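Local atomic coordinates of helicase of the snf2/rad54 family (Sulfolobus solfataricus, PDB entry 1Z5Z), a protein that probably couples ATP hydrolysis to movement along double-stranded DNA, as Swi2/Snf2 motor proteins do. Residues F118-D123 / H189-W194; T138-L143 / F167-V172; K63-I68 / G248-T253. All blocks are in the same frame, centred on the assembly; numbering follows the deposited sequence.

Contact 1: residues F118-D123 / H189-W194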
loop_
_atom_site.group_PDB
_atom_site.type_symbol
_atom_site.label_atom_id
_atom_site.label_comp_id
_atom_site.label_asym_id
_atom_site.label_seq_id
_atom_site.Cartn_x
_atom_site.Cartn_y
_atom_site.Cartn_z
ATOM N N PHE A 118 -0.784 5.012 -6.254
ATOM C CA PHE A 118 0.586 4.569 -5.992
ATOM C C PHE A 118 0.596 3.324 -5.142
ATOM O O PHE A 118 -0.237 3.192 -4.250
ATOM C CB PHE A 118 1.379 5.638 -5.179
ATOM C CG PHE A 118 1.766 6.898 -5.965
ATOM C CD1 PHE A 118 0.852 7.914 -6.184
ATOM C CD2 PHE A 118 3.063 7.052 -6.449
ATOM C CE1 PHE A 118 1.226 9.110 -6.890
ATOM C CE2 PHE A 118 3.453 8.203 -7.144
ATOM C CZ PHE A 118 2.527 9.241 -7.365
ATOM N N THR A 119 1.544 2.420 -5.394
ATOM C CA THR A 119 1.715 1.240 -4.553
ATOM C C THR A 119 3.211 0.904 -4.556
ATOM O O THR A 119 3.935 1.291 -5.475
ATOM C CB THR A 119 0.908 -0.005 -5.045
ATOM O OG1 THR A 119 1.386 -1.151 -4.350
ATOM C CG2 THR A 119 1.088 -0.268 -6.543
ATOM N N GLN A 120 3.687 0.209 -3.525
ATOM C CA GLN A 120 5.115 -0.132 -3.442
ATOM C C GLN A 120 5.386 -1.454 -4.149
ATOM O O GLN A 120 6.545 -1.858 -4.255
ATOM C CB GLN A 120 5.540 -0.297 -1.974
ATOM C CG GLN A 120 4.863 -1.463 -1.246
ATOM C CD GLN A 120 5.026 -1.350 0.268
ATOM O OE1 GLN A 120 4.188 -0.758 0.966
ATOM N NE2 GLN A 120 6.089 -1.901 0.776
ATOM N N PHE A 121 4.327 -2.149 -4.592
ATOM C CA PHE A 121 4.515 -3.450 -5.262
ATOM C C PHE A 121 4.134 -3.449 -6.748
ATOM O O PHE A 121 2.989 -3.117 -7.116
ATOM C CB PHE A 121 3.663 -4.528 -4.588
ATOM C CG PHE A 121 3.968 -4.750 -3.114
ATOM C CD1 PHE A 121 2.983 -4.535 -2.166
ATOM C CD2 PHE A 121 5.221 -5.229 -2.691
ATOM C CE1 PHE A 121 3.202 -4.781 -0.803
ATOM C CE2 PHE A 121 5.447 -5.490 -1.307
ATOM C CZ PHE A 121 4.427 -5.258 -0.369
ATOM N N VAL A 122 5.064 -3.847 -7.607
ATOM C CA VAL A 122 4.770 -3.889 -9.024
ATOM C C VAL A 122 3.554 -4.794 -9.257
ATOM O O VAL A 122 2.710 -4.499 -10.115
ATOM C CB VAL A 122 5.962 -4.481 -9.865
ATOM C CG1 VAL A 122 5.535 -4.624 -11.282
ATOM C CG2 VAL A 122 7.216 -3.596 -9.802
ATOM N N ASP A 123 3.444 -5.895 -8.505
ATOM C CA ASP A 123 2.335 -6.811 -8.726
ATOM C C ASP A 123 0.985 -6.238 -8.339
ATOM O O ASP A 123 -0.027 -6.507 -9.003
ATOM C CB ASP A 123 2.584 -8.140 -8.005
ATOM C CG ASP A 123 3.732 -8.905 -8.623
ATOM O OD1 ASP A 123 3.893 -8.763 -9.851
ATOM O OD2 ASP A 123 4.460 -9.621 -7.902
ATOM N N HIS A 189 -2.998 6.711 -2.160
ATOM C CA HIS A 189 -1.786 6.005 -1.754
ATOM C C HIS A 189 -2.284 4.646 -1.248
ATOM O O HIS A 189 -2.765 4.506 -0.135
ATOM C CB HIS A 189 -1.021 6.826 -0.725
ATOM C CG HIS A 189 -0.456 8.092 -1.303
ATOM N ND1 HIS A 189 0.486 8.090 -2.313
ATOM C CD2 HIS A 189 -0.763 9.391 -1.075
ATOM C CE1 HIS A 189 0.733 9.336 -2.681
ATOM N NE2 HIS A 189 -0.011 10.144 -1.944
ATOM N N PHE A 190 -2.212 3.650 -2.124
ATOM C CA PHE A 190 -2.730 2.308 -1.832
ATOM C C PHE A 190 -2.080 1.630 -0.643
ATOM O O PHE A 190 -2.729 0.879 0.095
ATOM C CB PHE A 190 -2.589 1.446 -3.071
ATOM C CG PHE A 190 -3.504 0.270 -3.088
ATOM C CD1 PHE A 190 -4.817 0.413 -3.551
ATOM C CD2 PHE A 190 -3.079 -0.968 -2.649
ATOM C CE1 PHE A 190 -5.688 -0.662 -3.588
ATOM C CE2 PHE A 190 -3.950 -2.074 -2.668
ATOM C CZ PHE A 190 -5.256 -1.926 -3.143
ATOM N N ASP A 191 -0.781 1.871 -0.463
ATOM C CA ASP A 191 -0.062 1.321 0.688
ATOM C C ASP A 191 1.087 2.294 0.973
ATOM O O ASP A 191 1.333 3.212 0.178
ATOM C CB ASP A 191 0.438 -0.118 0.423
ATOM C CG ASP A 191 1.164 -0.247 -0.883
ATOM O OD1 ASP A 191 0.775 -1.110 -1.700
ATOM O OD2 ASP A 191 2.134 0.521 -1.096
ATOM N N ARG A 192 1.756 2.103 2.100
ATOM C CA ARG A 192 2.809 3.002 2.534
ATOM C C ARG A 192 4.099 2.847 1.765
ATOM O O ARG A 192 5.023 2.243 2.257
ATOM C CB ARG A 192 3.062 2.813 4.040
ATOM C CG ARG A 192 3.454 4.142 4.713
ATOM C CD ARG A 192 3.778 4.039 6.188
ATOM N NE ARG A 192 3.651 5.365 6.796
ATOM C CZ ARG A 192 2.533 5.848 7.344
ATOM N NH1 ARG A 192 2.534 7.068 7.855
ATOM N NH2 ARG A 192 1.422 5.115 7.415
ATOM N N TRP A 193 4.156 3.399 0.554
ATOM C CA TRP A 193 5.344 3.273 -0.316
ATOM C C TRP A 193 6.388 4.371 -0.099
ATOM O O TRP A 193 7.556 4.242 -0.491
ATOM C CB TRP A 193 4.919 3.378 -1.780
ATOM C CG TRP A 193 4.294 4.731 -2.130
ATOM C CD1 TRP A 193 2.980 5.076 -2.026
ATOM C CD2 TRP A 193 4.979 5.907 -2.605
ATOM N NE1 TRP A 193 2.799 6.378 -2.396
ATOM C CE2 TRP A 193 4.006 6.919 -2.756
ATOM C CE3 TRP A 193 6.328 6.203 -2.910
ATOM C CZ2 TRP A 193 4.323 8.214 -3.212
ATOM C CZ3 TRP A 193 6.649 7.494 -3.359
ATOM C CH2 TRP A 193 5.651 8.482 -3.503
ATOM N N TRP A 194 5.923 5.471 0.473
ATOM C CA TRP A 194 6.738 6.658 0.644
ATOM C C TRP A 194 7.743 6.696 1.769
ATOM O O TRP A 194 7.701 5.932 2.754
ATOM C CB TRP A 194 5.828 7.896 0.733
ATOM C CG TRP A 194 5.090 8.003 2.022
ATOM C CD1 TRP A 194 5.561 8.528 3.210
ATOM C CD2 TRP A 194 3.764 7.537 2.287
ATOM N NE1 TRP A 194 4.603 8.416 4.180
ATOM C CE2 TRP A 194 3.490 7.811 3.643
ATOM C CE3 TRP A 194 2.775 6.907 1.505
ATOM C CZ2 TRP A 194 2.277 7.480 4.237
ATOM C CZ3 TRP A 194 1.565 6.574 2.096
ATOM C CH2 TRP A 194 1.324 6.862 3.448
#
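Phe118 and His189 pair in parallel at the carboxyl ends of neighbouring strands 115-119 and 186-189, in the sheet of a RecA-like helicase lobe, where the chain leaves each strand for a loop. The bridge is continued by Phe190 N, which donates to Phe118 O at 2.9 Å. Just beyond it lies the tightly joined part of the contact, in which the carboxylate of Asp191 grips the turn after strand 115-119 with both oxygens. OD1 accepts a hydrogen bond from Thr119 OG1 at 2.7 Å, and OD2 one from Gln120 N at 2.9 Å, each through the syn lone pair. This two-pronged hold fixes the carboxylate against rotation. With chi1 of 49°, Asp191 CG sits between its own backbone N and carbonyl carbon, which turns the oxygens toward the turn. Thr119 OG1 in turn accepts from Phe121 N at 3.1 Å, an ST turn leading into helix 122-136. The carboxylate of Asp80 also approaches Asp191 OD1, so acidic groups crowd this spot. Buried Phe118 packs just as closely, its CB 3.2 Å from Trp193 NE1. The rings of Phe118 and Trp193 are nearly parallel, at 11°, but slid apart so that they barely overlap, and Phe118 CD2 lies over the rim of the indole.

The other side is looser and partly exposed. Gln120 lays its CB 3.7 Å from Trp193 CB, while the guanidinium of Arg192 forms a salt bridge with Asp231. His189 and Trp193, which complete an aromatic cluster with Phe118, are also partly exposed. Trp194 CB covers the opposite indole face. The indole is pinned by its N-H: Trp193 NE1 donates to His189 ND1 at 2.9 Å, within the indole plane but 32° out of the imidazole plane.

Contact 2: residues T138-L143 / F167-V172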
loop_
_atom_site.group_PDB
_atom_site.type_symbol
_atom_site.label_atom_id
_atom_site.label_comp_id
_atom_site.label_asym_id
_atom_site.label_seq_id
_atom_site.Cartn_x
_atom_site.Cartn_y
_atom_site.Cartn_z
ATOM N N THR A 138 -11.444 1.591 -19.769
ATOM C CA THR A 138 -10.741 2.772 -20.144
ATOM C C THR A 138 -9.283 2.409 -20.068
ATOM O O THR A 138 -8.942 1.405 -19.448
ATOM C CB THR A 138 -11.111 3.974 -19.204
ATOM O OG1 THR A 138 -10.474 5.152 -19.695
ATOM C CG2 THR A 138 -10.688 3.720 -17.767
ATOM N N GLU A 139 -8.428 3.194 -20.710
ATOM C CA GLU A 139 -6.996 2.914 -20.683
ATOM C C GLU A 139 -6.348 3.353 -19.361
ATOM O O GLU A 139 -6.549 4.486 -18.924
ATOM C CB GLU A 139 -6.279 3.618 -21.841
ATOM C CG GLU A 139 -4.850 3.129 -21.923
ATOM C CD GLU A 139 -3.988 3.855 -22.927
ATOM O OE1 GLU A 139 -2.935 3.279 -23.271
ATOM O OE2 GLU A 139 -4.340 4.979 -23.357
ATOM N N VAL A 140 -5.565 2.468 -18.739
ATOM C CA VAL A 140 -4.905 2.774 -17.466
ATOM C C VAL A 140 -3.387 2.619 -17.608
ATOM O O VAL A 140 -2.845 1.528 -17.446
ATOM C CB VAL A 140 -5.440 1.841 -16.337
ATOM C CG1 VAL A 140 -4.667 2.080 -14.992
ATOM C CG2 VAL A 140 -6.962 2.070 -16.168
ATOM N N PRO A 141 -2.690 3.709 -17.946
ATOM C CA PRO A 141 -1.238 3.632 -18.089
ATOM C C PRO A 141 -0.602 3.230 -16.763
ATOM O O PRO A 141 -1.042 3.669 -15.681
ATOM C CB PRO A 141 -0.851 5.030 -18.568
ATOM C CG PRO A 141 -2.108 5.866 -18.340
ATOM C CD PRO A 141 -3.234 4.980 -18.461
ATOM N N PHE A 142 0.418 2.388 -16.853
ATOM C CA PHE A 142 1.093 1.834 -15.680
ATOM C C PHE A 142 2.592 2.179 -15.600
ATOM O O PHE A 142 3.369 1.678 -16.413
ATOM C CB PHE A 142 0.931 0.299 -15.722
ATOM C CG PHE A 142 1.588 -0.426 -14.588
ATOM C CD1 PHE A 142 2.071 -1.720 -14.763
ATOM C CD2 PHE A 142 1.713 0.169 -13.343
ATOM C CE1 PHE A 142 2.679 -2.419 -13.699
ATOM C CE2 PHE A 142 2.315 -0.511 -12.271
ATOM C CZ PHE A 142 2.799 -1.808 -12.445
ATOM N N LEU A 143 3.002 3.019 -14.647
ATOM C CA LEU A 143 4.443 3.328 -14.484
ATOM C C LEU A 143 5.155 2.422 -13.466
ATOM O O LEU A 143 4.692 2.259 -12.342
ATOM C CB LEU A 143 4.662 4.778 -14.025
ATOM C CG LEU A 143 4.660 5.930 -15.040
ATOM C CD1 LEU A 143 5.002 7.241 -14.337
ATOM C CD2 LEU A 143 5.698 5.682 -16.130
ATOM N N PHE A 167 -6.731 7.926 -15.522
ATOM C CA PHE A 167 -5.964 7.170 -14.543
ATOM C C PHE A 167 -4.499 6.975 -14.890
ATOM O O PHE A 167 -4.063 7.085 -16.056
ATOM C CB PHE A 167 -6.535 5.742 -14.387
ATOM C CG PHE A 167 -7.981 5.673 -14.002
ATOM C CD1 PHE A 167 -8.984 5.665 -14.982
ATOM C CD2 PHE A 167 -8.352 5.619 -12.667
ATOM C CE1 PHE A 167 -10.341 5.607 -14.632
ATOM C CE2 PHE A 167 -9.693 5.564 -12.303
ATOM C CZ PHE A 167 -10.698 5.559 -13.290
ATOM N N ILE A 168 -3.742 6.701 -13.840
ATOM C CA ILE A 168 -2.341 6.302 -13.980
ATOM C C ILE A 168 -2.001 5.502 -12.728
ATOM O O ILE A 168 -2.370 5.889 -11.630
ATOM C CB ILE A 168 -1.360 7.493 -14.160
ATOM C CG1 ILE A 168 0.051 6.935 -14.396
ATOM C CG2 ILE A 168 -1.411 8.471 -12.953
ATOM C CD1 ILE A 168 0.966 7.902 -15.166
ATOM N N VAL A 169 -1.331 4.362 -12.884
ATOM C CA VAL A 169 -0.964 3.553 -11.724
ATOM C C VAL A 169 0.556 3.585 -11.682
ATOM O O VAL A 169 1.219 3.548 -12.725
ATOM C CB VAL A 169 -1.504 2.084 -11.829
ATOM C CG1 VAL A 169 -0.957 1.259 -10.699
ATOM C CG2 VAL A 169 -3.046 2.060 -11.755
ATOM N N LEU A 170 1.097 3.736 -10.480
ATOM C CA LEU A 170 2.551 3.806 -10.307
ATOM C C LEU A 170 3.007 2.862 -9.219
ATOM O O LEU A 170 2.445 2.835 -8.123
ATOM C CB LEU A 170 2.977 5.217 -9.890
ATOM C CG LEU A 170 2.580 6.361 -10.842
ATOM C CD1 LEU A 170 1.231 7.014 -10.419
ATOM C CD2 LEU A 170 3.682 7.361 -10.792
ATOM N N SER A 171 4.015 2.066 -9.515
ATOM C CA SER A 171 4.512 1.199 -8.483
ATOM C C SER A 171 5.897 1.737 -8.252
ATOM O O SER A 171 6.684 1.836 -9.196
ATOM C CB SER A 171 4.566 -0.249 -8.959
ATOM O OG SER A 171 5.775 -0.485 -9.649
ATOM N N VAL A 172 6.161 2.172 -7.027
ATOM C CA VAL A 172 7.473 2.700 -6.655
ATOM C C VAL A 172 8.071 1.694 -5.679
ATOM O O VAL A 172 7.610 1.581 -4.537
ATOM C CB VAL A 172 7.345 4.093 -5.960
ATOM C CG1 VAL A 172 8.746 4.664 -5.694
ATOM C CG2 VAL A 172 6.505 5.065 -6.841
#
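Leu143 packs along Leu170, the two side chains side by side and pointing the same way from adjacent strands. Its CB lies 4.1 Å from Leu170 CG and also faces the carbonyl oxygen of Val169. CG turns toward the end of Ile168, and CD1 touches two methyls, Leu170 CD2 at 3.8 Å and Ile168 CD1 slightly farther off. Arg152 and Ile156 of helix 149-161 cover the same side chain. CG stands anti to the carbonyl carbon (chi1 -82°), which brings CG and CD1 against the neighbouring strand.

Three backbone bonds hold the strands in parallel register: Val169 N to Pro141 O, Leu143 N to Val169 O at 2.7 Å, and Ser171 N to Leu143 O. CA-H groups of Ile168, Phe142 and Leu170 add to the same three carbonyls. This is the joint of a beta-alpha-beta crossover, in which the chain leaves strand 142-143, at the border of the sheet, runs through helix 149-161 and returns as strand 167-171.

On the face bearing Phe142 and Val169, the phenyl ring turns an edge to Val169 O, 3.5 Å from Phe142 CD2, and to Ser171 CB, 4.0 Å from Phe142 CE2. Phe142 CD2 also lies 3.9 Å from Val169 CG1. Replacing Phe142 with alanine would probably leave Val169 CG1 and Ser171 CB without their aromatic neighbour and open a gap beside Lys126 of helix 122-136. Farther back, Val140 CG1 meets Val169 CG2 at 3.6 Å, and Thr138 CG2 touches Phe167 CE1 at 3.7 Å, the two side chains crossing at about a right angle.

Contact 3: residues K63-I68 / G248-T253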
loop_
_atom_site.group_PDB
_atom_site.type_symbol
_atom_site.label_atom_id
_atom_site.label_comp_id
_atom_site.label_asym_id
_atom_site.label_seq_id
_atom_site.Cartn_x
_atom_site.Cartn_y
_atom_site.Cartn_z
ATOM N N LYS A 63 19.582 -13.654 11.829
ATOM C CA LYS A 63 18.464 -14.497 11.416
ATOM C C LYS A 63 17.107 -13.974 11.930
ATOM O O LYS A 63 16.074 -14.217 11.301
ATOM C CB LYS A 63 18.663 -15.953 11.861
ATOM C CG LYS A 63 19.768 -16.734 11.109
ATOM C CD LYS A 63 19.566 -18.253 11.306
ATOM C CE LYS A 63 20.641 -19.094 10.614
ATOM N N ARG A 64 17.123 -13.264 13.060
ATOM C CA ARG A 64 15.901 -12.707 13.645
ATOM C C ARG A 64 15.477 -11.532 12.782
ATOM O O ARG A 64 14.304 -11.383 12.466
ATOM C CB ARG A 64 16.122 -12.240 15.092
ATOM C CG ARG A 64 14.884 -11.540 15.740
ATOM C CD ARG A 64 15.085 -11.264 17.238
ATOM N NE ARG A 64 13.861 -10.888 17.965
ATOM C CZ ARG A 64 13.367 -9.652 18.031
ATOM N NH1 ARG A 64 12.261 -9.405 18.726
ATOM N NH2 ARG A 64 13.969 -8.653 17.408
ATOM N N LYS A 65 16.435 -10.706 12.387
ATOM C CA LYS A 65 16.128 -9.555 11.541
ATOM C C LYS A 65 15.442 -10.016 10.255
ATOM O O LYS A 65 14.374 -9.499 9.867
ATOM C CB LYS A 65 17.406 -8.817 11.181
ATOM C CG LYS A 65 17.589 -7.497 11.875
ATOM C CD LYS A 65 17.770 -6.414 10.809
ATOM C CE LYS A 65 18.249 -5.080 11.391
ATOM N NZ LYS A 65 18.318 -4.050 10.316
ATOM N N GLY A 66 16.063 -10.992 9.599
ATOM C CA GLY A 66 15.519 -11.519 8.364
ATOM C C GLY A 66 14.175 -12.223 8.520
ATOM O O GLY A 66 13.374 -12.273 7.578
ATOM N N MET A 67 13.910 -12.790 9.692
ATOM C CA MET A 67 12.643 -13.474 9.889
ATOM C C MET A 67 11.544 -12.434 10.004
ATOM O O MET A 67 10.473 -12.581 9.432
ATOM C CB MET A 67 12.674 -14.355 11.148
ATOM C CG MET A 67 11.399 -15.146 11.358
ATOM S SD MET A 67 11.530 -16.273 12.755
ATOM C CE MET A 67 12.174 -17.749 11.921
ATOM N N ILE A 68 11.823 -11.377 10.743
ATOM C CA ILE A 68 10.862 -10.306 10.895
ATOM C C ILE A 68 10.618 -9.695 9.509
ATOM O O ILE A 68 9.471 -9.496 9.109
ATOM C CB ILE A 68 11.392 -9.241 11.847
ATOM C CG1 ILE A 68 11.501 -9.837 13.256
ATOM C CG2 ILE A 68 10.491 -8.011 11.816
ATOM C CD1 ILE A 68 12.131 -8.880 14.272
ATOM N N GLY A 248 14.019 3.569 7.352
ATOM C CA GLY A 248 12.920 2.639 7.130
ATOM C C GLY A 248 12.463 1.706 8.235
ATOM O O GLY A 248 12.477 2.071 9.409
ATOM N N ASP A 249 12.039 0.501 7.847
ATOM C CA ASP A 249 11.533 -0.517 8.773
ATOM C C ASP A 249 12.583 -0.983 9.757
ATOM O O ASP A 249 12.280 -1.728 10.683
ATOM C CB ASP A 249 11.005 -1.740 7.991
ATOM C CG ASP A 249 9.641 -1.486 7.326
ATOM O OD1 ASP A 249 9.059 -2.450 6.760
ATOM O OD2 ASP A 249 9.154 -0.324 7.369
ATOM N N SER A 250 13.817 -0.550 9.543
ATOM C CA SER A 250 14.921 -0.936 10.407
ATOM C C SER A 250 14.535 -0.959 11.898
ATOM O O SER A 250 14.713 -1.976 12.596
ATOM C CB SER A 250 16.099 0.013 10.182
ATOM O OG SER A 250 17.027 -0.050 11.253
ATOM N N TRP A 251 13.985 0.151 12.384
ATOM C CA TRP A 251 13.585 0.238 13.784
ATOM C C TRP A 251 12.651 -0.901 14.181
ATOM O O TRP A 251 12.698 -1.363 15.325
ATOM C CB TRP A 251 12.897 1.568 14.064
ATOM C CG TRP A 251 11.600 1.747 13.331
ATOM C CD1 TRP A 251 11.432 2.138 12.032
ATOM C CD2 TRP A 251 10.286 1.531 13.855
ATOM N NE1 TRP A 251 10.094 2.190 11.719
ATOM C CE2 TRP A 251 9.368 1.826 12.823
ATOM C CE3 TRP A 251 9.795 1.130 15.102
ATOM C CZ2 TRP A 251 7.993 1.713 12.993
ATOM C CZ3 TRP A 251 8.426 1.021 15.270
ATOM C CH2 TRP A 251 7.542 1.319 14.223
ATOM N N ILE A 252 11.815 -1.357 13.245
ATOM C CA ILE A 252 10.881 -2.447 13.542
ATOM C C ILE A 252 11.583 -3.788 13.760
ATOM O O ILE A 252 11.189 -4.559 14.635
ATOM C CB ILE A 252 9.828 -2.668 12.421
ATOM C CG1 ILE A 252 8.899 -1.459 12.287
ATOM C CG2 ILE A 252 8.962 -3.873 12.761
ATOM C CD1 ILE A 252 7.743 -1.709 11.311
ATOM N N THR A 253 12.617 -4.068 12.969
ATOM C CA THR A 253 13.339 -5.334 13.093
ATOM C C THR A 253 14.163 -5.417 14.369
ATOM O O THR A 253 14.690 -6.468 14.704
ATOM C CB THR A 253 14.281 -5.560 11.894
ATOM O OG1 THR A 253 15.279 -4.536 11.878
ATOM C CG2 THR A 253 13.493 -5.512 10.570
#
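Thr253 carries most of this contact, packed against Lys65 and Ile68 of helix 61-78. The aliphatic chain of Lys65 runs obliquely across the Thr253 hydroxyl, with CE only 3.1 Å from OG1. Ile68 meets the same residue with both branches: CG2 lies 4.1 Å from Thr253 CG2, and CD1 reaches Thr253 O at 3.5 Å. The hydroxyl is set by its own turn. At chi1 63°, Thr253 OG1 faces back along the chain and donates to Ser250 O at 2.7 Å, in the carbonyl plane on a lone pair.

In the next shell, Ile68 CD1 lies 3.6 Å above the guanidinium plane of Arg64, toward its rim. That group is fixed by Arg64 NH1, which bonds to Leu255 O and Thr257 OG1 just past the segment. Leu260 of helix 257-264 packs on both Ile68 and Ile252, and Asp249 forms a salt bridge with Lys76 farther along helix 61-78. Short helical turns near the C terminus are thus packed on a long early helix, consistent with the helical subdomain that Swi2/Snf2 enzymes carry beside the RecA-like lobe.

From the N terminus, helix 61-78 comes first, and its residues 63-68 pair with 248-253, near the end of the chain, to close the outermost loop, contact 3. Within it, 118-123 opens contact 1, which closes at 189-194. Inside that loop lies contact 2, from 138-143 to 167-172, so the three nest without crossing. Contacts 1 and 2 belong to one sheet and touch directly: strands 115-119 and 167-171 are neighbours, with probable hydrogen bonds from Thr119 N to Leu170 O and from Val172 N to Thr119 O, both 2.9 Å. Contact 3 joins helices instead, its centre about 20 Å from that of contact 1 and about 31 Å from that of contact 2.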